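Local coordinates for protein nucleoside 2-deoxyribosyltransferase (Enterococcus faecalis, PDB 7M5H) that probably cleaves the N-glycosidic bond of deoxynucleotides such as 5-hydroxymethyl-dUMP, as a member of the nucleoside 2-deoxyribosyltransferase family, at residues N22-L25 / V26-R30; A102-D106 / S107-G111; L153-E156 / I157-L161. All coordinates share one frame; numbering follows the deposited sequence.

Interaction 1 (N22-L25 / V26-R30); sequences NAYL and VEQIR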
ATOM      1  N   ASN B  22      16.633  10.401  -0.472  1.00 48.18           N
ATOM      2  CA  ASN B  22      16.685  11.233   0.725  1.00 44.97           C
ATOM      3  C   ASN B  22      18.026  11.946   0.841  1.00 46.84           C
ATOM      4  O   ASN B  22      18.077  13.145   1.133  1.00 49.57           O
ATOM      5  CB  ASN B  22      16.421  10.388   1.974  1.00 45.58           C
ATOM      6  CG  ASN B  22      15.010   9.831   2.020  1.00 42.33           C
ATOM      7  OD1 ASN B  22      14.111  10.324   1.339  1.00 42.90           O
ATOM      8  ND2 ASN B  22      14.808   8.801   2.834  1.00 41.56           N
ATOM      9  N   ALA B  23      19.124  11.224   0.605  1.00 51.08           N
ATOM     10  CA  ALA B  23      20.444  11.843   0.675  1.00 51.33           C
ATOM     11  C   ALA B  23      20.631  12.872  -0.432  1.00 52.70           C
ATOM     12  O   ALA B  23      21.281  13.904  -0.226  1.00 55.31           O
ATOM     13  CB  ALA B  23      21.530  10.771   0.602  1.00 53.12           C
ATOM     14  N   TYR B  24      20.068  12.609  -1.613  1.00 51.19           N
ATOM     15  CA  TYR B  24      20.193  13.546  -2.724  1.00 55.94           C
ATOM     16  C   TYR B  24      19.411  14.828  -2.461  1.00 54.33           C
ATOM     17  O   TYR B  24      19.860  15.921  -2.830  1.00 54.18           O
ATOM     18  CB  TYR B  24      19.732  12.872  -4.018  1.00 52.83           C
ATOM     19  CG  TYR B  24      19.230  13.817  -5.087  1.00 59.44           C
ATOM     20  CD1 TYR B  24      20.112  14.563  -5.859  1.00 60.31           C
ATOM     21  CD2 TYR B  24      17.869  13.944  -5.341  1.00 55.80           C
ATOM     22  CE1 TYR B  24      19.651  15.421  -6.842  1.00 57.74           C
ATOM     23  CE2 TYR B  24      17.401  14.798  -6.320  1.00 53.87           C
ATOM     24  CZ  TYR B  24      18.294  15.531  -7.069  1.00 57.60           C
ATOM     25  OH  TYR B  24      17.828  16.382  -8.045  1.00 65.25           O
ATOM     26  N   LEU B  25      18.246  14.720  -1.819  1.00 49.08           N
ATOM     27  CA  LEU B  25      17.461  15.910  -1.503  1.00 51.11           C
ATOM     28  C   LEU B  25      18.050  16.677  -0.326  1.00 56.26           C
ATOM     29  O   LEU B  25      18.144  17.909  -0.370  1.00 54.94           O
ATOM     30  CB  LEU B  25      16.012  15.528  -1.202  1.00 53.83           C
ATOM     31  CG  LEU B  25      15.001  15.604  -2.344  1.00 55.71           C
ATOM     32  CD1 LEU B  25      13.595  15.438  -1.794  1.00 50.22           C
ATOM     33  CD2 LEU B  25      15.132  16.919  -3.094  1.00 53.34           C
ATOM     34  N   VAL B  26      18.443  15.965   0.734  1.00 50.71           N
ATOM     35  CA  VAL B  26      18.935  16.622   1.944  1.00 56.68           C
ATOM     36  C   VAL B  26      20.182  17.444   1.642  1.00 58.67           C
ATOM     37  O   VAL B  26      20.374  18.535   2.195  1.00 57.92           O
ATOM     38  CB  VAL B  26      19.185  15.576   3.047  1.00 53.12           C
ATOM     39  CG1 VAL B  26      20.074  16.141   4.141  1.00 57.20           C
ATOM     40  CG2 VAL B  26      17.860  15.109   3.633  1.00 53.67           C
ATOM     41  N   GLU B  27      21.042  16.947   0.748  1.00 57.69           N
ATOM     42  CA  GLU B  27      22.224  17.708   0.358  1.00 62.61           C
ATOM     43  C   GLU B  27      21.839  19.046  -0.263  1.00 62.02           C
ATOM     44  O   GLU B  27      22.442  20.079   0.050  1.00 68.86           O
ATOM     45  CB  GLU B  27      23.081  16.890  -0.609  1.00 62.72           C
ATOM     46  CG  GLU B  27      24.125  17.700  -1.367  1.00 66.39           C
ATOM     47  CD  GLU B  27      25.182  18.310  -0.462  1.00 83.70           C
ATOM     48  OE1 GLU B  27      25.372  17.809   0.666  1.00 86.92           O
ATOM     49  OE2 GLU B  27      25.825  19.294  -0.883  1.00 88.18           O
ATOM     50  N   GLN B  28      20.832  19.049  -1.139  1.00 59.73           N
ATOM     51  CA  GLN B  28      20.378  20.301  -1.738  1.00 62.81           C
ATOM     52  C   GLN B  28      19.768  21.228  -0.694  1.00 61.90           C
ATOM     53  O   GLN B  28      19.961  22.449  -0.752  1.00 62.04           O
ATOM     54  CB  GLN B  28      19.369  20.019  -2.850  1.00 59.97           C
ATOM     55  CG  GLN B  28      19.948  19.334  -4.071  1.00 60.52           C
ATOM     56  CD  GLN B  28      18.893  19.052  -5.122  1.00 65.08           C
ATOM     57  OE1 GLN B  28      18.466  17.912  -5.296  1.00 69.75           O
ATOM     58  NE2 GLN B  28      18.463  20.094  -5.826  1.00 62.86           N
ATOM     59  N   ILE B  29      19.024  20.670   0.263  1.00 57.54           N
ATOM     60  CA  ILE B  29      18.389  21.497   1.287  1.00 63.19           C
ATOM     61  C   ILE B  29      19.444  22.162   2.161  1.00 66.21           C
ATOM     62  O   ILE B  29      19.368  23.360   2.457  1.00 66.33           O
ATOM     63  CB  ILE B  29      17.411  20.657   2.129  1.00 57.93           C
ATOM     64  CG1 ILE B  29      16.293  20.096   1.250  1.00 51.48           C
ATOM     65  CG2 ILE B  29      16.834  21.490   3.263  1.00 55.12           C
ATOM     66  CD1 ILE B  29      15.294  19.244   2.005  1.00 48.20           C
ATOM     67  N   ARG B  30      20.452  21.392   2.581  1.00 61.57           N
ATOM     68  CA  ARG B  30      21.495  21.945   3.435  1.00 66.94           C
ATOM     69  C   ARG B  30      22.339  22.981   2.703  1.00 68.21           C
ATOM     70  O   ARG B  30      22.905  23.876   3.340  1.00 70.50           O
ATOM     71  CB  ARG B  30      22.375  20.818   3.978  1.00 65.38           C
ATOM     72  CG  ARG B  30      21.701  19.983   5.058  1.00 62.96           C
ATOM     73  CD  ARG B  30      22.478  18.710   5.354  1.00 63.39           C
ATOM     74  NE  ARG B  30      21.935  17.994   6.505  1.00 61.59           N
ATOM     75  CZ  ARG B  30      22.205  16.724   6.793  1.00 61.00           C
ATOM     76  NH1 ARG B  30      23.003  16.018   6.005  1.00 62.05           N
ATOM     77  NH2 ARG B  30      21.666  16.156   7.864  1.00 59.50           N
TER

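Interaction 2 (A102-D106 / S107-G111); sequences ALYTD and SRQQG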
ATOM      1  N   ALA B 102       5.439  19.519   2.181  1.00 36.24           N
ATOM      2  CA  ALA B 102       5.439  18.176   1.623  1.00 32.73           C
ATOM      3  C   ALA B 102       5.787  18.193   0.139  1.00 39.63           C
ATOM      4  O   ALA B 102       5.447  19.132  -0.587  1.00 36.31           O
ATOM      5  CB  ALA B 102       4.080  17.500   1.821  1.00 27.76           C
ATOM      6  N   LEU B 103       6.458  17.133  -0.303  1.00 34.47           N
ATOM      7  CA  LEU B 103       6.856  16.959  -1.694  1.00 37.50           C
ATOM      8  C   LEU B 103       6.106  15.777  -2.295  1.00 31.28           C
ATOM      9  O   LEU B 103       6.062  14.696  -1.698  1.00 34.35           O
ATOM     10  CB  LEU B 103       8.365  16.739  -1.810  1.00 36.70           C
ATOM     11  CG  LEU B 103       8.881  16.487  -3.227  1.00 37.23           C
ATOM     12  CD1 LEU B 103       8.713  17.731  -4.089  1.00 39.54           C
ATOM     13  CD2 LEU B 103      10.331  16.037  -3.204  1.00 38.81           C
ATOM     14  N   TYR B 104       5.535  15.982  -3.482  1.00 34.41           N
ATOM     15  CA  TYR B 104       4.689  14.986  -4.144  1.00 35.70           C
ATOM     16  C   TYR B 104       4.946  15.077  -5.647  1.00 37.82           C
ATOM     17  O   TYR B 104       4.343  15.906  -6.334  1.00 36.19           O
ATOM     18  CB  TYR B 104       3.219  15.220  -3.813  1.00 30.89           C
ATOM     19  CG  TYR B 104       2.250  14.356  -4.586  1.00 35.98           C
ATOM     20  CD1 TYR B 104       2.318  12.971  -4.520  1.00 31.79           C
ATOM     21  CD2 TYR B 104       1.254  14.928  -5.370  1.00 33.54           C
ATOM     22  CE1 TYR B 104       1.428  12.179  -5.222  1.00 35.85           C
ATOM     23  CE2 TYR B 104       0.359  14.142  -6.075  1.00 34.76           C
ATOM     24  CZ  TYR B 104       0.452  12.769  -5.996  1.00 32.39           C
ATOM     25  OH  TYR B 104      -0.435  11.983  -6.695  1.00 31.56           O
ATOM     26  N   THR B 105       5.828  14.215  -6.154  1.00 36.95           N
ATOM     27  CA  THR B 105       6.305  14.300  -7.530  1.00 35.89           C
ATOM     28  C   THR B 105       5.648  13.302  -8.475  1.00 36.73           C
ATOM     29  O   THR B 105       6.023  13.260  -9.650  1.00 42.43           O
ATOM     30  CB  THR B 105       7.824  14.091  -7.576  1.00 39.34           C
ATOM     31  OG1 THR B 105       8.132  12.749  -7.182  1.00 38.87           O
ATOM     32  CG2 THR B 105       8.528  15.060  -6.646  1.00 38.17           C
ATOM     33  N   ASP B 106       4.694  12.502  -7.998  1.00 36.41           N
ATOM     34  CA  ASP B 106       4.121  11.426  -8.802  1.00 35.59           C
ATOM     35  C   ASP B 106       3.616  11.947 -10.141  1.00 38.39           C
ATOM     36  O   ASP B 106       2.776  12.849 -10.193  1.00 33.32           O
ATOM     37  CB  ASP B 106       2.986  10.750  -8.025  1.00 33.92           C
ATOM     38  CG  ASP B 106       2.575   9.415  -8.626  1.00 38.40           C
ATOM     39  OD1 ASP B 106       2.216   9.375  -9.821  1.00 33.52           O
ATOM     40  OD2 ASP B 106       2.617   8.398  -7.898  1.00 34.70           O
ATOM     41  N   SER B 107       4.141  11.373 -11.228  1.00 38.90           N
ATOM     42  CA  SER B 107       3.816  11.853 -12.567  1.00 36.40           C
ATOM     43  C   SER B 107       2.358  11.623 -12.936  1.00 42.41           C
ATOM     44  O   SER B 107       1.862  12.260 -13.871  1.00 40.56           O
ATOM     45  CB  SER B 107       4.721  11.180 -13.598  1.00 42.24           C
ATOM     46  OG  SER B 107       4.516   9.777 -13.615  1.00 42.69           O
ATOM     47  N   ARG B 108       1.664  10.730 -12.234  1.00 37.19           N
ATOM     48  CA  ARG B 108       0.258  10.464 -12.509  1.00 41.81           C
ATOM     49  C   ARG B 108      -0.671  11.521 -11.926  1.00 40.25           C
ATOM     50  O   ARG B 108      -1.894  11.373 -12.030  1.00 38.54           O
ATOM     51  CB  ARG B 108      -0.129   9.081 -11.979  1.00 34.71           C
ATOM     52  CG  ARG B 108       0.535   7.932 -12.728  1.00 34.88           C
ATOM     53  CD  ARG B 108       0.401   6.623 -11.968  1.00 37.93           C
ATOM     54  NE  ARG B 108       1.067   6.684 -10.670  1.00 34.91           N
ATOM     55  CZ  ARG B 108       1.274   5.633  -9.884  1.00 37.21           C
ATOM     56  NH1 ARG B 108       0.870   4.428 -10.264  1.00 31.31           N
ATOM     57  NH2 ARG B 108       1.890   5.784  -8.719  1.00 30.26           N
ATOM     58  N   GLN B 109      -0.133  12.575 -11.312  1.00 35.82           N
ATOM     59  CA  GLN B 109      -0.960  13.681 -10.852  1.00 42.25           C
ATOM     60  C   GLN B 109      -1.294  14.661 -11.967  1.00 44.90           C
ATOM     61  O   GLN B 109      -2.160  15.522 -11.775  1.00 50.07           O
ATOM     62  CB  GLN B 109      -0.264  14.425  -9.708  1.00 40.34           C
ATOM     63  CG  GLN B 109       0.885  15.319 -10.153  1.00 38.01           C
ATOM     64  CD  GLN B 109       1.663  15.894  -8.984  1.00 44.12           C
ATOM     65  OE1 GLN B 109       1.255  16.884  -8.378  1.00 40.85           O
ATOM     66  NE2 GLN B 109       2.791  15.271  -8.661  1.00 33.73           N
ATOM     67  N   GLN B 110      -0.639  14.547 -13.116  1.00 43.36           N
ATOM     68  CA  GLN B 110      -0.828  15.468 -14.224  1.00 46.49           C
ATOM     69  C   GLN B 110      -1.952  14.993 -15.140  1.00 52.25           C
ATOM     70  O   GLN B 110      -2.317  13.815 -15.160  1.00 51.77           O
ATOM     71  CB  GLN B 110       0.468  15.612 -15.025  1.00 50.49           C
ATOM     72  CG  GLN B 110       1.695  15.913 -14.176  1.00 52.37           C
ATOM     73  CD  GLN B 110       1.628  17.271 -13.502  1.00 66.57           C
ATOM     74  OE1 GLN B 110       0.910  18.166 -13.947  1.00 70.26           O
ATOM     75  NE2 GLN B 110       2.381  17.430 -12.419  1.00 60.31           N
ATOM     76  N   GLY B 111      -2.500  15.934 -15.905  1.00 57.55           N
ATOM     77  CA  GLY B 111      -3.524  15.611 -16.878  1.00 52.71           C
ATOM     78  C   GLY B 111      -4.861  16.273 -16.613  1.00 50.70           C
ATOM     79  O   GLY B 111      -5.877  15.874 -17.189  1.00 55.68           O
TER
HETATM   80  O   HOH W   1       4.791  15.420 -11.536  1.00 44.70           O

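Interaction 3 (L153-E156 / I157-L161); sequences LLEE and IKQRL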
ATOM      1  N   LEU B 153      10.169  22.903  -3.670  1.00 45.89           N
ATOM      2  CA  LEU B 153      10.458  22.515  -2.294  1.00 42.26           C
ATOM      3  C   LEU B 153      11.567  23.378  -1.706  1.00 54.30           C
ATOM      4  O   LEU B 153      11.432  23.919  -0.602  1.00 50.11           O
ATOM      5  CB  LEU B 153      10.839  21.036  -2.234  1.00 46.24           C
ATOM      6  CG  LEU B 153      11.306  20.524  -0.869  1.00 49.90           C
ATOM      7  CD1 LEU B 153      10.177  20.602   0.148  1.00 45.44           C
ATOM      8  CD2 LEU B 153      11.843  19.105  -0.977  1.00 44.83           C
ATOM      9  N   LEU B 154      12.676  23.521  -2.436  1.00 49.85           N
ATOM     10  CA  LEU B 154      13.780  24.347  -1.959  1.00 55.28           C
ATOM     11  C   LEU B 154      13.367  25.810  -1.857  1.00 51.88           C
ATOM     12  O   LEU B 154      13.753  26.507  -0.911  1.00 52.84           O
ATOM     13  CB  LEU B 154      14.984  24.194  -2.886  1.00 55.93           C
ATOM     14  CG  LEU B 154      15.533  22.776  -3.065  1.00 54.91           C
ATOM     15  CD1 LEU B 154      16.455  22.714  -4.271  1.00 62.12           C
ATOM     16  CD2 LEU B 154      16.263  22.319  -1.812  1.00 58.61           C
ATOM     17  N   GLU B 155      12.583  26.292  -2.824  1.00 52.07           N
ATOM     18  CA  GLU B 155      12.122  27.675  -2.784  1.00 54.73           C
ATOM     19  C   GLU B 155      11.230  27.925  -1.574  1.00 50.83           C
ATOM     20  O   GLU B 155      11.334  28.969  -0.921  1.00 56.36           O
ATOM     21  CB  GLU B 155      11.384  28.017  -4.079  1.00 54.05           C
ATOM     22  CG  GLU B 155      10.856  29.439  -4.133  1.00 60.65           C
ATOM     23  CD  GLU B 155      11.966  30.471  -4.157  1.00 68.77           C
ATOM     24  OE1 GLU B 155      12.929  30.291  -4.932  1.00 76.97           O
ATOM     25  OE2 GLU B 155      11.878  31.458  -3.398  1.00 74.69           O
ATOM     26  N   GLU B 156      10.352  26.971  -1.255  1.00 51.17           N
ATOM     27  CA  GLU B 156       9.476  27.124  -0.099  1.00 54.19           C
ATOM     28  C   GLU B 156      10.265  27.079   1.205  1.00 56.96           C
ATOM     29  O   GLU B 156       9.951  27.808   2.154  1.00 53.94           O
ATOM     30  CB  GLU B 156       8.397  26.042  -0.113  1.00 43.37           C
ATOM     31  CG  GLU B 156       7.439  26.096   1.066  1.00 50.10           C
ATOM     32  CD  GLU B 156       6.559  27.331   1.048  1.00 54.05           C
ATOM     33  OE1 GLU B 156       6.296  27.861  -0.053  1.00 53.72           O
ATOM     34  OE2 GLU B 156       6.133  27.774   2.135  1.00 53.83           O
ATOM     35  N   ILE B 157      11.292  26.227   1.270  1.00 53.20           N
ATOM     36  CA  ILE B 157      12.116  26.143   2.471  1.00 53.18           C
ATOM     37  C   ILE B 157      12.870  27.449   2.694  1.00 55.29           C
ATOM     38  O   ILE B 157      13.008  27.914   3.833  1.00 56.67           O
ATOM     39  CB  ILE B 157      13.075  24.941   2.375  1.00 58.11           C
ATOM     40  CG1 ILE B 157      12.297  23.627   2.485  1.00 49.76           C
ATOM     41  CG2 ILE B 157      14.153  25.018   3.449  1.00 51.36           C
ATOM     42  CD1 ILE B 157      13.162  22.391   2.363  1.00 56.78           C
ATOM     43  N   LYS B 158      13.361  28.065   1.616  1.00 55.63           N
ATOM     44  CA  LYS B 158      14.088  29.323   1.749  1.00 61.85           C
ATOM     45  C   LYS B 158      13.198  30.419   2.324  1.00 62.42           C
ATOM     46  O   LYS B 158      13.625  31.183   3.195  1.00 57.60           O
ATOM     47  CB  LYS B 158      14.654  29.749   0.394  1.00 58.96           C
ATOM     48  CG  LYS B 158      16.160  29.594   0.271  1.00 74.49           C
ATOM     49  CD  LYS B 158      16.681  30.275  -0.985  1.00 87.58           C
ATOM     50  CE  LYS B 158      16.018  29.715  -2.234  1.00 86.01           C
ATOM     51  NZ  LYS B 158      16.532  30.370  -3.470  1.00 90.42           N
ATOM     52  N   GLN B 159      11.952  30.502   1.850  1.00 59.90           N
ATOM     53  CA  GLN B 159      11.010  31.503   2.339  1.00 64.72           C
ATOM     54  C   GLN B 159      10.667  31.316   3.813  1.00 64.83           C
ATOM     55  O   GLN B 159      10.288  32.288   4.474  1.00 66.54           O
ATOM     56  CB  GLN B 159       9.725  31.470   1.507  1.00 62.92           C
ATOM     57  CG  GLN B 159       9.920  31.755   0.024  1.00 56.77           C
ATOM     58  CD  GLN B 159      10.270  33.201  -0.255  1.00 68.28           C
ATOM     59  OE1 GLN B 159       9.939  34.094   0.524  1.00 73.47           O
ATOM     60  NE2 GLN B 159      10.950  33.441  -1.371  1.00 69.69           N
ATOM     61  N   ARG B 160      10.782  30.099   4.341  1.00 56.75           N
ATOM     62  CA  ARG B 160      10.450  29.827   5.734  1.00 61.26           C
ATOM     63  C   ARG B 160      11.661  29.888   6.657  1.00 67.49           C
ATOM     64  O   ARG B 160      11.591  29.392   7.786  1.00 76.82           O
ATOM     65  CB  ARG B 160       9.769  28.463   5.860  1.00 54.80           C
ATOM     66  CG  ARG B 160       8.414  28.385   5.176  1.00 47.52           C
ATOM     67  CD  ARG B 160       7.792  27.007   5.316  1.00 45.91           C
ATOM     68  NE  ARG B 160       6.393  27.017   4.901  1.00 46.04           N
ATOM     69  CZ  ARG B 160       5.380  27.274   5.718  1.00 50.01           C
ATOM     70  NH1 ARG B 160       5.610  27.534   6.998  1.00 51.39           N
ATOM     71  NH2 ARG B 160       4.137  27.271   5.260  1.00 44.60           N
ATOM     72  N   LEU B 161      12.764  30.475   6.205  1.00 60.10           N
ATOM     73  CA  LEU B 161      13.952  30.623   7.038  1.00 70.26           C
ATOM     74  C   LEU B 161      13.943  31.956   7.778  1.00 65.05           C
ATOM     75  O   LEU B 161      14.728  32.852   7.470  1.00 76.84           O
ATOM     76  CB  LEU B 161      15.218  30.500   6.191  1.00 71.04           C
ATOM     77  CG  LEU B 161      15.691  29.076   5.900  1.00 75.21           C
ATOM     78  CD1 LEU B 161      16.581  29.048   4.671  1.00 75.09           C
ATOM     79  CD2 LEU B 161      16.431  28.523   7.107  1.00 81.48           C
TER

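Interaction 1 (N22-L25 / V26-R30)
Tyr-24 and Gln-28, one turn apart on helix 16-30, meet ring against amide. The amide oxygen OE1 of Gln-28 sits over one face of the Tyr-24 ring, displaced toward the phenol end, with OE1 3.0 Å from CZ of Tyr-24. Amide and ring planes are inclined by 52°, so the carbonyl end is tilted over the ring and no flat stack forms. Gln-28 gets there with CG beside its backbone N (chi1 -68°) and an extended chain beyond, its CG 3.6 Å from the carbonyl O of Tyr-24. OE1 and the phenol OH are close but do not hydrogen-bond; the OH pairs with Glu-150 OE1, and Arg-20 of the second subunit makes a cation-pi contact with the ring. Buried Leu-25 brings CD2 to 4.1 Å from Gln-28 OE1, and CG1 of Ile-29 lies 3.3 Å from the carbonyl O of Leu-25. Helical bonds run beneath: Val-26 N to Asn-22 O at 2.9 Å and Ile-29 N to Leu-25 O at 3.0 Å. The helix is the crossover of the beta-alpha-beta unit joining strands 5-10 and 36-39. Chemically it is two-sided: Val-26 and Ile-29 turn an aliphatic side to the sheet and helix 150-159, which Gln-28 also touches, while the Tyr-24 ring meets the second subunit. The oxygen over the ring directs no N-H at it, so that contact is tight but probably not strongly attractive.

Interaction 2 (A102-D106 / S107-G111)
Asp-106 and Gln-109 close a turn at the C-terminal end of strand 100-103, in the parallel sheet of a Rossmann-like fold; Asp-106 also forms an Asx turn with Arg-108 as the chain enters the 3-10 segment 107-109. Backbone and amide bonds form the first group. The carbonyl O of Asp-106 receives Gln-109 N at 3.1 Å and Gln-109 NE2 at 2.9 Å, the two donors coming from opposite faces of its plane. The same NE2 donates to Tyr-104 O at 2.9 Å; both its bonds lie close to the amide plane and fix the amide's rotation. A water bridges Thr-105 O (3.1 Å) and Gln-110 NE2 (3.3 Å). Ring packing is the second: a chi1 of 75° lays the Gln-109 amide over one face of the Tyr-104 ring, near its CD2-CE2 rim, planes 37° apart, the two chains running in opposite directions; the phenol OH bonds His-130 ND1. Charge pairing is the third. Arg-108, in cation-pi contact with Phe-14 of the second subunit, grips the Asp-106 carboxylate side-on, NE to OD1 and NH2 to OD2, both oxygens using syn lone pairs and the planes only 10° apart. Asp-106 OD1 takes a second donor on its anti lone pair, Arg-108 N at 2.8 Å.

Interaction 3 (L153-E156 / I157-L161)
Leu-153 meets Ile-157 side by side on the buried flank of helix 150-159, the two chains pointing the same way and their CD1 methyls 4.1 Å apart. Underneath, Ile-157 N donates to Leu-153 O at 3.0 Å. Leu-154 contributes its carbonyl O, which accepts Lys-158 N at 3.0 Å. Glu-155 is next, and its chain, bent at chi2 (66°), turns forward toward the C-terminal end of the helix and splits its oxygens between two partners. OE2 accepts Gln-159 NE2 at 3.0 Å, met nearly head-on and within the plane of the Gln-159 amide; OE1 of Glu-155 makes a long salt bridge to NZ of Lys-158, 3.9 Å away. Glu-156 makes the shorter ion pair, an i to i+4 bridge. Its OE2 reaches Arg-160 NE at 2.9 Å through the anti lone pair, and the carboxylate and guanidinium planes are turned 53° apart. NE alone is within bonding distance, Arg-160 NH2 being 3.7 Å from Glu-156 OE2. The bond is bent, at 139°. Arg-160 is also where the chain leaves helical geometry, its N bonding weakly to Glu-156 O. The helix rests on the sheet, Leu-153 touching Val-101 and Ile-157 touching Val-74, and Leu-154 and Ile-157 pack against helix 16-30.

From the N terminus, helix 16-30 carries interaction 1, the turn after strand 100-103 carries interaction 2, and the last helix, 150-159, carries interaction 3. Each is a short-range contact within one continuous stretch, so the three follow in series and none nests in or crosses another; only interaction 2 closes a loop, as a turn. The centres of interactions 1 and 3 lie about 13 Å apart, with the first and last helices side by side through Ile-29 CD1 and Ile-157 CD1, 3.8 Å apart. Leu-103 of strand 100-103 meets Leu-25 and Leu-153, joining both helices to the central sheet.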